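Local atomic coordinates of putative cell invasion protein with MAC/Perforin domain (Bacteroides thetaiotaomicron VPI-5482, PDB entry 3KK7), a protein that is of unknown function but belongs to the membrane-attack complex/perforin family, whose best-known members form membrane pores, and is probably a lipoprotein of a gut bacterium. Residues K381-K386 with G390-D395. Numbering follows the deposited sequence.
Sequences KMYIRK and GEKLYD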
# COMPACT_ATOMS: atom_id res chain seq x y z
N LYS A 381 -19.58 24.99 -5.93
CA LYS A 381 -19.12 25.64 -7.12
C LYS A 381 -17.85 24.98 -7.64
O LYS A 381 -16.95 24.68 -6.86
CB LYS A 381 -18.87 27.12 -6.83
CG LYS A 381 -20.15 27.90 -6.61
CD LYS A 381 -19.90 29.38 -6.30
CE LYS A 381 -21.21 30.14 -6.25
NZ LYS A 381 -21.18 31.31 -5.34
N MSE A 382 -17.80 24.76 -8.96
CA MSE A 382 -16.63 24.18 -9.64
C MSE A 382 -16.05 25.22 -10.60
O MSE A 382 -16.76 25.80 -11.41
CB MSE A 382 -17.02 22.93 -10.43
CG MSE A 382 -15.87 22.17 -11.07
SE MSE A 382 -16.61 20.85 -12.31
CE MSE A 382 -15.32 20.98 -13.80
N TYR A 383 -14.74 25.44 -10.46
CA TYR A 383 -14.04 26.43 -11.26
C TYR A 383 -14.03 25.98 -12.71
O TYR A 383 -13.81 24.81 -12.99
CB TYR A 383 -12.61 26.58 -10.75
CG TYR A 383 -11.81 27.60 -11.52
CD1 TYR A 383 -12.10 28.95 -11.41
CD2 TYR A 383 -10.78 27.21 -12.37
CE1 TYR A 383 -11.38 29.90 -12.12
CE2 TYR A 383 -10.05 28.16 -13.08
CZ TYR A 383 -10.36 29.50 -12.95
OH TYR A 383 -9.64 30.45 -13.64
N ILE A 384 -14.30 26.91 -13.61
CA ILE A 384 -14.33 26.61 -15.05
C ILE A 384 -13.24 27.40 -15.75
O ILE A 384 -12.33 26.81 -16.33
CB ILE A 384 -15.71 26.88 -15.72
CG1 ILE A 384 -16.81 26.04 -15.07
CG2 ILE A 384 -15.65 26.57 -17.22
CD1 ILE A 384 -16.63 24.52 -15.26
N ARG A 385 -13.33 28.73 -15.71
CA ARG A 385 -12.31 29.58 -16.34
C ARG A 385 -12.35 31.01 -15.83
O ARG A 385 -13.25 31.38 -15.06
CB ARG A 385 -12.51 29.59 -17.86
CG ARG A 385 -13.90 30.05 -18.31
CD ARG A 385 -13.90 30.48 -19.77
NE ARG A 385 -15.16 31.12 -20.15
CZ ARG A 385 -16.27 30.46 -20.50
NH1 ARG A 385 -16.30 29.12 -20.53
NH2 ARG A 385 -17.36 31.15 -20.82
N LYS A 386 -11.35 31.79 -16.25
CA LYS A 386 -11.29 33.23 -16.02
C LYS A 386 -11.94 33.98 -17.17
O LYS A 386 -11.69 33.66 -18.33
CB LYS A 386 -9.84 33.75 -15.88
CG LYS A 386 -9.13 33.24 -14.65
CD LYS A 386 -8.12 34.22 -14.03
CE LYS A 386 -7.81 33.74 -12.58
NZ LYS A 386 -6.50 34.24 -12.03
N GLY A 390 -10.73 38.93 -16.12
CA GLY A 390 -9.86 38.32 -15.14
C GLY A 390 -10.62 37.71 -14.00
O GLY A 390 -10.04 37.32 -13.00
N GLU A 391 -11.93 37.57 -14.17
CA GLU A 391 -12.80 37.13 -13.09
C GLU A 391 -12.98 35.60 -13.09
O GLU A 391 -13.23 34.99 -14.14
CB GLU A 391 -14.15 37.85 -13.21
CG GLU A 391 -15.29 37.33 -12.32
CD GLU A 391 -16.49 38.26 -12.33
OE1 GLU A 391 -16.44 39.34 -12.98
OE2 GLU A 391 -17.50 37.93 -11.66
N LYS A 392 -12.85 35.00 -11.91
CA LYS A 392 -13.09 33.57 -11.79
C LYS A 392 -14.57 33.27 -11.99
O LYS A 392 -15.44 33.93 -11.40
CB LYS A 392 -12.58 33.03 -10.47
CG LYS A 392 -11.07 33.05 -10.36
CD LYS A 392 -10.61 32.09 -9.25
CE LYS A 392 -9.08 31.97 -9.14
NZ LYS A 392 -8.50 33.02 -8.25
N LEU A 393 -14.84 32.30 -12.87
CA LEU A 393 -16.20 31.87 -13.23
C LEU A 393 -16.41 30.40 -12.87
O LEU A 393 -15.54 29.55 -13.12
CB LEU A 393 -16.43 32.02 -14.73
CG LEU A 393 -16.27 33.40 -15.33
CD1 LEU A 393 -16.33 33.26 -16.86
CD2 LEU A 393 -17.35 34.32 -14.79
N TYR A 394 -17.59 30.12 -12.32
CA TYR A 394 -17.88 28.83 -11.73
C TYR A 394 -19.20 28.23 -12.23
O TYR A 394 -20.13 28.96 -12.56
CB TYR A 394 -17.99 29.01 -10.23
CG TYR A 394 -16.73 29.47 -9.55
CD1 TYR A 394 -15.78 28.55 -9.10
CD2 TYR A 394 -16.50 30.82 -9.32
CE1 TYR A 394 -14.62 28.96 -8.45
CE2 TYR A 394 -15.35 31.25 -8.67
CZ TYR A 394 -14.42 30.32 -8.23
OH TYR A 394 -13.28 30.72 -7.59
N ASP A 395 -19.24 26.90 -12.27
CA ASP A 395 -20.46 26.14 -12.47
C ASP A 395 -20.92 25.67 -11.08
O ASP A 395 -20.13 25.61 -10.14
CB ASP A 395 -20.21 24.95 -13.41
CG ASP A 395 -21.51 24.26 -13.90
OD1 ASP A 395 -22.60 24.82 -13.70
OD2 ASP A 395 -21.44 23.16 -14.49
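Tyr-383 and Tyr-394 face each other as a non-hydrogen-bonded antiparallel pair, their CA atoms 4.6 Å apart, and their rings form an offset edge-to-face pair with planes at 69°. The edge of Tyr-383 is turned to the face of Tyr-394; with CG anti to the backbone N (chi1 -179°), its CE1 also reaches Lys-392 CG at 3.6 Å, the two side chains crossing at about a right angle. The tight end lies next to this pair, where the buried Met-382 and Asp-395 exchange two backbone hydrogen bonds, Met-382 N to Asp-395 O at 2.7 Å and Asp-395 N to Met-382 O at 2.8 Å. A classic beta bulge follows: Ile-384 N donates to Leu-393 O (3.0 Å), while Leu-393 N donates to Arg-385 O (2.9 Å, 144° at the hydrogen). Ile-384 and Arg-385 both oppose Leu-393, shifting the register by one. Ile-384 CG1 lies 3.9 Å from Asp-395 CB. By contrast, Lys-386, Lys-392 and Gly-390 are solvent-exposed; the two lysines, a non-hydrogen-bonded pair, run side by side with NZ atoms 4.4 Å apart, a probably unfavourable pairing of like charges. Within the D2 domain strands 376-386 and 392-401 form this hairpin; helix 420-424 packs on Leu-393 and Arg-385, whose NH1 bonds to Ala-416 O and NH2 salt-bridges Asp-420, strand 407-411 meets Met-382, and Lys-381 bonds through its backbone to strand 457-459.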